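Local coordinates for Alpha/beta hydrolase fold protein (Sphaerobacter thermophilus, PDB 3R0V) that probably acts as a hydrolase of the alpha/beta hydrolase fold, its natural substrate unspecified, and binds D-malate in a pocket, at residues G39-T51 with P249-T261. Sequence-based numbering, arbitrary orientation.
Sequences GAPLAERLAPHFT and PDAIAPVLVEFFT
Pro41 lays its CB against CG of Pro249, 3.6 Å away, an apolar contact of two rigid rings that offer each other a firm surface. One residue on, Leu42 acts as a knob in a hole formed by Pro249, Ile252, Ala253 and Leu256. With its CG anti to the backbone N (chi1 176°), the leucine sends CD1 to CB of Ala253 at 4.0 Å and CD2 to Leu256; alanine suits the floor because it leaves room for the branch. Arg45 takes the exposed flank, long enough to bend over Pro249 and still hold both carboxylate oxygens of Asp250: Arg45 NE meets Asp250 OD1 at 3.0 Å and Arg45 NH2 meets Asp250 OD2 at 3.1 Å, both on the syn side, in a two-pronged salt bridge of nearly coplanar groups. Leu46 continues the buried face, its branched end putting CD2 on Ala253 and Val257 and CD1 on Leu256. Past the helix, His49 receives CG2 of Val257 over one ring face, a CH-pi contact 4.1 Å from the ring centroid. Phe50, broad enough to reach Val257, Phe260 and Thr261 together, brings CZ within 3.5 Å of CB of Phe260, whose ring turns its edge to the Phe50 face, planes at 88°, in a T-shaped pair. Cut back to an alanine, Phe50 would probably leave a gap beside Val257 and Thr261 and the Phe260 edge without its aromatic face. The helices, crossing at -43° with axes 9.3 Å apart, pack side by side on one face of the central sheet: Leu42 and Phe50 rest on strand 89-94, Leu256 reaches that strand as well as 111-117 and 209-213, and Phe260 stacks on Phe90.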
ATOM      1  N   GLY A  39      -4.360   8.592  -3.989  1.00 24.41           N
ATOM      2  CA  GLY A  39      -5.652   7.947  -3.902  1.00 25.66           C
ATOM      3  C   GLY A  39      -6.777   8.850  -4.350  1.00 24.02           C
ATOM      4  O   GLY A  39      -7.914   8.408  -4.443  1.00 23.70           O
ATOM      5  N   ALA A  40      -6.468  10.114  -4.619  1.00 22.32           N
ATOM      6  CA  ALA A  40      -7.502  11.079  -4.967  1.00 19.51           C
ATOM      7  C   ALA A  40      -8.349  10.694  -6.189  1.00 17.97           C
ATOM      8  O   ALA A  40      -9.576  10.784  -6.132  1.00 18.66           O
ATOM      9  CB  ALA A  40      -6.916  12.486  -5.125  1.00 22.61           C
ATOM     10  N   PRO A  41      -7.716  10.273  -7.299  1.00 19.41           N
ATOM     11  CA  PRO A  41      -8.571   9.913  -8.437  1.00 15.34           C
ATOM     12  C   PRO A  41      -9.528   8.766  -8.112  1.00 15.10           C
ATOM     13  O   PRO A  41     -10.691   8.813  -8.504  1.00 16.08           O
ATOM     14  CB  PRO A  41      -7.561   9.516  -9.525  1.00 17.56           C
ATOM     15  CG  PRO A  41      -6.336  10.325  -9.191  1.00 18.56           C
ATOM     16  CD  PRO A  41      -6.292  10.358  -7.680  1.00 18.57           C
ATOM     17  N   LEU A  42      -9.058   7.760  -7.382  1.00 16.59           N
ATOM     18  CA  LEU A  42      -9.936   6.670  -6.972  1.00 13.22           C
ATOM     19  C   LEU A  42     -10.996   7.137  -5.986  1.00 13.41           C
ATOM     20  O   LEU A  42     -12.169   6.784  -6.103  1.00 13.90           O
ATOM     21  CB  LEU A  42      -9.122   5.536  -6.351  1.00 14.20           C
ATOM     22  CG  LEU A  42      -9.954   4.373  -5.803  1.00 16.54           C
ATOM     23  CD1 LEU A  42     -10.861   3.759  -6.871  1.00 16.60           C
ATOM     24  CD2 LEU A  42      -9.029   3.322  -5.206  1.00 19.11           C
ATOM     25  N   ALA A  43     -10.567   7.937  -5.011  1.00 13.50           N
ATOM     26  CA  ALA A  43     -11.481   8.446  -3.991  1.00 14.36           C
ATOM     27  C   ALA A  43     -12.651   9.157  -4.645  1.00 14.57           C
ATOM     28  O   ALA A  43     -13.795   8.992  -4.233  1.00 15.97           O
ATOM     29  CB  ALA A  43     -10.759   9.385  -3.042  1.00 16.20           C
ATOM     30  N   GLU A  44     -12.369   9.930  -5.689  1.00 14.64           N
ATOM     31  CA  GLU A  44     -13.413  10.693  -6.355  1.00 16.17           C
ATOM     32  C   GLU A  44     -14.424   9.784  -7.058  1.00 16.55           C
ATOM     33  O   GLU A  44     -15.618  10.082  -7.101  1.00 18.62           O
ATOM     34  CB  GLU A  44     -12.796  11.709  -7.323  1.00 20.41           C
ATOM     35  CG  GLU A  44     -13.824  12.507  -8.105  1.00 26.72           C
ATOM     36  CD  GLU A  44     -13.201  13.610  -8.941  1.00 31.99           C
ATOM     37  OE1 GLU A  44     -13.884  14.104  -9.867  1.00 39.96           O
ATOM     38  OE2 GLU A  44     -12.039  13.983  -8.671  1.00 31.38           O
ATOM     39  N   ARG A  45     -13.953   8.660  -7.600  1.00 15.09           N
ATOM     40  CA  ARG A  45     -14.874   7.676  -8.175  1.00 14.28           C
ATOM     41  C   ARG A  45     -15.698   6.920  -7.129  1.00 14.44           C
ATOM     42  O   ARG A  45     -16.811   6.480  -7.420  1.00 17.40           O
ATOM     43  CB  ARG A  45     -14.146   6.670  -9.082  1.00 14.32           C
ATOM     44  CG  ARG A  45     -13.503   7.285 -10.313  1.00 14.92           C
ATOM     45  CD  ARG A  45     -14.494   8.097 -11.122  1.00 17.12           C
ATOM     46  NE  ARG A  45     -14.127   8.039 -12.534  1.00 17.35           N
ATOM     47  CZ  ARG A  45     -14.241   9.048 -13.390  1.00 17.92           C
ATOM     48  NH1 ARG A  45     -14.712  10.222 -12.999  1.00 17.79           N
ATOM     49  NH2 ARG A  45     -13.868   8.864 -14.645  1.00 19.50           N
ATOM     50  N   LEU A  46     -15.151   6.776  -5.920  1.00 14.22           N
ATOM     51  CA  LEU A  46     -15.834   6.064  -4.842  1.00 14.39           C
ATOM     52  C   LEU A  46     -16.779   6.966  -4.050  1.00 15.40           C
ATOM     53  O   LEU A  46     -17.720   6.493  -3.414  1.00 15.81           O
ATOM     54  CB  LEU A  46     -14.808   5.446  -3.888  1.00 15.57           C
ATOM     55  CG  LEU A  46     -13.921   4.345  -4.468  1.00 15.20           C
ATOM     56  CD1 LEU A  46     -12.880   3.936  -3.442  1.00 15.55           C
ATOM     57  CD2 LEU A  46     -14.747   3.129  -4.900  1.00 16.71           C
ATOM     58  N   ALA A  47     -16.539   8.270  -4.098  1.00 14.71           N
ATOM     59  CA  ALA A  47     -17.251   9.214  -3.243  1.00 14.88           C
ATOM     60  C   ALA A  47     -18.786   9.212  -3.363  1.00 16.46           C
ATOM     61  O   ALA A  47     -19.474   9.497  -2.385  1.00 17.29           O
ATOM     62  CB  ALA A  47     -16.687  10.615  -3.431  1.00 16.67           C
ATOM     63  N   PRO A  48     -19.330   8.905  -4.554  1.00 16.63           N
ATOM     64  CA  PRO A  48     -20.789   8.794  -4.669  1.00 20.84           C
ATOM     65  C   PRO A  48     -21.364   7.654  -3.827  1.00 18.52           C
ATOM     66  O   PRO A  48     -22.558   7.672  -3.521  1.00 23.67           O
ATOM     67  CB  PRO A  48     -21.001   8.504  -6.160  1.00 24.60           C
ATOM     68  CG  PRO A  48     -19.830   9.143  -6.822  1.00 21.02           C
ATOM     69  CD  PRO A  48     -18.678   8.892  -5.877  1.00 20.87           C
ATOM     70  N   HIS A  49     -20.526   6.687  -3.455  1.00 18.00           N
ATOM     71  CA  HIS A  49     -20.973   5.487  -2.753  1.00 18.40           C
ATOM     72  C   HIS A  49     -20.510   5.402  -1.303  1.00 16.23           C
ATOM     73  O   HIS A  49     -21.197   4.809  -0.460  1.00 17.27           O
ATOM     74  CB  HIS A  49     -20.489   4.243  -3.500  1.00 21.56           C
ATOM     75  CG  HIS A  49     -20.994   4.153  -4.906  1.00 25.50           C
ATOM     76  ND1 HIS A  49     -20.239   4.525  -5.998  1.00 30.56           N
ATOM     77  CD2 HIS A  49     -22.190   3.747  -5.396  1.00 28.29           C
ATOM     78  CE1 HIS A  49     -20.945   4.347  -7.100  1.00 30.05           C
ATOM     79  NE2 HIS A  49     -22.132   3.876  -6.762  1.00 34.08           N
ATOM     80  N   PHE A  50     -19.362   6.005  -1.011  1.00 13.86           N
ATOM     81  CA  PHE A  50     -18.723   5.853   0.288  1.00 12.41           C
ATOM     82  C   PHE A  50     -18.172   7.175   0.785  1.00 13.29           C
ATOM     83  O   PHE A  50     -17.850   8.054  -0.017  1.00 13.45           O
ATOM     84  CB  PHE A  50     -17.569   4.855   0.186  1.00 13.69           C
ATOM     85  CG  PHE A  50     -17.979   3.528  -0.356  1.00 15.04           C
ATOM     86  CD1 PHE A  50     -18.756   2.674   0.406  1.00 15.06           C
ATOM     87  CD2 PHE A  50     -17.614   3.138  -1.635  1.00 21.19           C
ATOM     88  CE1 PHE A  50     -19.159   1.446  -0.095  1.00 16.52           C
ATOM     89  CE2 PHE A  50     -18.008   1.915  -2.137  1.00 23.98           C
ATOM     90  CZ  PHE A  50     -18.788   1.069  -1.366  1.00 20.47           C
ATOM     91  N   THR A  51     -18.065   7.316   2.104  1.00 13.34           N
ATOM     92  CA  THR A  51     -17.226   8.364   2.675  1.00 12.48           C
ATOM     93  C   THR A  51     -15.795   7.858   2.609  1.00 13.88           C
ATOM     94  O   THR A  51     -15.456   6.830   3.213  1.00 15.46           O
ATOM     95  CB  THR A  51     -17.605   8.667   4.126  1.00 13.05           C
ATOM     96  OG1 THR A  51     -18.997   9.005   4.182  1.00 17.44           O
ATOM     97  CG2 THR A  51     -16.781   9.839   4.647  1.00 18.12           C
ATOM     98  N   PRO A 249      -8.646   4.445 -12.253  1.00 16.42           N
ATOM     99  CA  PRO A 249      -9.655   4.301 -11.203  1.00 16.70           C
ATOM    100  C   PRO A 249     -10.858   3.488 -11.657  1.00 17.62           C
ATOM    101  O   PRO A 249     -11.414   2.737 -10.860  1.00 18.43           O
ATOM    102  CB  PRO A 249     -10.061   5.751 -10.910  1.00 18.07           C
ATOM    103  CG  PRO A 249      -8.832   6.545 -11.221  1.00 19.94           C
ATOM    104  CD  PRO A 249      -8.169   5.836 -12.385  1.00 20.08           C
ATOM    105  N   ASP A 250     -11.246   3.610 -12.924  1.00 18.30           N
ATOM    106  CA  ASP A 250     -12.452   2.938 -13.392  1.00 19.37           C
ATOM    107  C   ASP A 250     -12.284   1.433 -13.580  1.00 15.97           C
ATOM    108  O   ASP A 250     -13.273   0.709 -13.735  1.00 19.71           O
ATOM    109  CB  ASP A 250     -13.004   3.610 -14.650  1.00 22.61           C
ATOM    110  CG  ASP A 250     -13.634   4.964 -14.353  1.00 28.90           C
ATOM    111  OD1 ASP A 250     -14.230   5.126 -13.266  1.00 31.81           O
ATOM    112  OD2 ASP A 250     -13.529   5.868 -15.207  1.00 30.54           O
ATOM    113  N   ALA A 251     -11.039   0.965 -13.517  1.00 16.59           N
ATOM    114  CA  ALA A 251     -10.759  -0.476 -13.519  1.00 17.05           C
ATOM    115  C   ALA A 251     -10.937  -1.082 -12.122  1.00 15.52           C
ATOM    116  O   ALA A 251     -11.185  -2.289 -11.981  1.00 18.74           O
ATOM    117  CB  ALA A 251      -9.343  -0.743 -14.020  1.00 18.56           C
ATOM    118  N   ILE A 252     -10.808  -0.236 -11.101  1.00 14.91           N
ATOM    119  CA  ILE A 252     -10.828  -0.665  -9.704  1.00 16.39           C
ATOM    120  C   ILE A 252     -12.165  -0.364  -9.043  1.00 16.19           C
ATOM    121  O   ILE A 252     -12.717  -1.196  -8.330  1.00 14.70           O
ATOM    122  CB  ILE A 252      -9.757   0.084  -8.871  1.00 18.74           C
ATOM    123  CG1 ILE A 252      -8.345  -0.266  -9.337  1.00 23.88           C
ATOM    124  CG2 ILE A 252      -9.916  -0.225  -7.373  1.00 19.48           C
ATOM    125  CD1 ILE A 252      -7.264   0.553  -8.638  1.00 23.07           C
ATOM    126  N   ALA A 253     -12.680   0.843  -9.260  1.00 15.59           N
ATOM    127  CA  ALA A 253     -13.833   1.307  -8.491  1.00 14.68           C
ATOM    128  C   ALA A 253     -15.058   0.391  -8.546  1.00 15.39           C
ATOM    129  O   ALA A 253     -15.635   0.101  -7.513  1.00 15.86           O
ATOM    130  CB  ALA A 253     -14.209   2.733  -8.887  1.00 15.39           C
ATOM    131  N   PRO A 254     -15.469  -0.060  -9.747  1.00 16.27           N
ATOM    132  CA  PRO A 254     -16.671  -0.901  -9.817  1.00 17.38           C
ATOM    133  C   PRO A 254     -16.514  -2.195  -9.024  1.00 14.89           C
ATOM    134  O   PRO A 254     -17.477  -2.667  -8.414  1.00 16.51           O
ATOM    135  CB  PRO A 254     -16.812  -1.194 -11.314  1.00 20.00           C
ATOM    136  CG  PRO A 254     -16.071  -0.074 -11.988  1.00 24.39           C
ATOM    137  CD  PRO A 254     -14.919   0.234 -11.082  1.00 18.99           C
ATOM    138  N   VAL A 255     -15.307  -2.755  -9.033  1.00 15.48           N
ATOM    139  CA  VAL A 255     -15.021  -3.974  -8.279  1.00 14.53           C
ATOM    140  C   VAL A 255     -15.100  -3.717  -6.769  1.00 15.15           C
ATOM    141  O   VAL A 255     -15.661  -4.518  -6.011  1.00 15.97           O
ATOM    142  CB  VAL A 255     -13.641  -4.547  -8.648  1.00 13.71           C
ATOM    143  CG1 VAL A 255     -13.318  -5.767  -7.817  1.00 16.60           C
ATOM    144  CG2 VAL A 255     -13.586  -4.892 -10.142  1.00 18.26           C
ATOM    145  N   LEU A 256     -14.539  -2.597  -6.334  1.00 16.08           N
ATOM    146  CA  LEU A 256     -14.633  -2.209  -4.933  1.00 13.35           C
ATOM    147  C   LEU A 256     -16.061  -1.921  -4.512  1.00 15.46           C
ATOM    148  O   LEU A 256     -16.472  -2.305  -3.422  1.00 16.11           O
ATOM    149  CB  LEU A 256     -13.771  -0.982  -4.645  1.00 15.59           C
ATOM    150  CG  LEU A 256     -12.266  -1.190  -4.694  1.00 13.85           C
ATOM    151  CD1 LEU A 256     -11.587   0.114  -4.322  1.00 17.01           C
ATOM    152  CD2 LEU A 256     -11.822  -2.302  -3.745  1.00 18.38           C
ATOM    153  N   VAL A 257     -16.816  -1.232  -5.361  1.00 16.27           N
ATOM    154  CA  VAL A 257     -18.200  -0.927  -5.018  1.00 17.91           C
ATOM    155  C   VAL A 257     -18.983  -2.215  -4.811  1.00 17.25           C
ATOM    156  O   VAL A 257     -19.710  -2.343  -3.835  1.00 19.47           O
ATOM    157  CB  VAL A 257     -18.885  -0.066  -6.090  1.00 17.79           C
ATOM    158  CG1 VAL A 257     -20.391  -0.003  -5.845  1.00 23.34           C
ATOM    159  CG2 VAL A 257     -18.281   1.331  -6.114  1.00 21.39           C
ATOM    160  N   GLU A 258     -18.814  -3.171  -5.722  1.00 16.90           N
ATOM    161  CA  GLU A 258     -19.509  -4.453  -5.617  1.00 19.63           C
ATOM    162  C   GLU A 258     -19.105  -5.197  -4.348  1.00 18.30           C
ATOM    163  O   GLU A 258     -19.953  -5.724  -3.624  1.00 18.02           O
ATOM    164  CB  GLU A 258     -19.207  -5.313  -6.846  1.00 22.70           C
ATOM    165  CG  GLU A 258     -20.134  -6.512  -7.030  1.00 32.74           C
ATOM    166  CD  GLU A 258     -19.827  -7.672  -6.096  1.00 44.75           C
ATOM    167  OE1 GLU A 258     -18.640  -7.886  -5.766  1.00 48.06           O
ATOM    168  OE2 GLU A 258     -20.780  -8.377  -5.698  1.00 47.75           O
ATOM    169  N   PHE A 259     -17.805  -5.244  -4.072  1.00 14.23           N
ATOM    170  CA  PHE A 259     -17.308  -6.012  -2.933  1.00 13.43           C
ATOM    171  C   PHE A 259     -17.699  -5.389  -1.591  1.00 14.80           C
ATOM    172  O   PHE A 259     -18.039  -6.096  -0.640  1.00 15.73           O
ATOM    173  CB  PHE A 259     -15.784  -6.154  -3.035  1.00 13.25           C
ATOM    174  CG  PHE A 259     -15.141  -6.678  -1.788  1.00 15.11           C
ATOM    175  CD1 PHE A 259     -15.312  -7.996  -1.396  1.00 16.49           C
ATOM    176  CD2 PHE A 259     -14.336  -5.847  -1.020  1.00 16.21           C
ATOM    177  CE1 PHE A 259     -14.701  -8.467  -0.234  1.00 17.57           C
ATOM    178  CE2 PHE A 259     -13.729  -6.310   0.128  1.00 17.56           C
ATOM    179  CZ  PHE A 259     -13.922  -7.619   0.524  1.00 15.41           C
ATOM    180  N   PHE A 260     -17.671  -4.065  -1.517  1.00 14.32           N
ATOM    181  CA  PHE A 260     -17.947  -3.370  -0.261  1.00 15.32           C
ATOM    182  C   PHE A 260     -19.443  -3.273   0.050  1.00 18.36           C
ATOM    183  O   PHE A 260     -19.828  -3.158   1.212  1.00 20.60           O
ATOM    184  CB  PHE A 260     -17.321  -1.969  -0.274  1.00 16.16           C
ATOM    185  CG  PHE A 260     -15.825  -1.952  -0.039  1.00 14.52           C
ATOM    186  CD1 PHE A 260     -15.194  -2.947   0.697  1.00 15.03           C
ATOM    187  CD2 PHE A 260     -15.051  -0.919  -0.543  1.00 16.14           C
ATOM    188  CE1 PHE A 260     -13.820  -2.902   0.923  1.00 16.48           C
ATOM    189  CE2 PHE A 260     -13.683  -0.884  -0.323  1.00 15.87           C
ATOM    190  CZ  PHE A 260     -13.072  -1.873   0.410  1.00 15.97           C
ATOM    191  N   THR A 261     -20.279  -3.312  -0.982  1.00 19.66           N
ATOM    192  CA  THR A 261     -21.722  -3.206  -0.771  1.00 21.95           C
ATOM    193  C   THR A 261     -22.387  -4.575  -0.818  1.00 23.02           C
ATOM    194  O   THR A 261     -23.449  -4.775  -0.221  1.00 36.75           O
ATOM    195  CB  THR A 261     -22.385  -2.290  -1.810  1.00 26.91           C
ATOM    196  OG1 THR A 261     -22.372  -2.932  -3.091  1.00 29.29           O
ATOM    197  CG2 THR A 261     -21.647  -0.963  -1.905  1.00 30.07           C
TER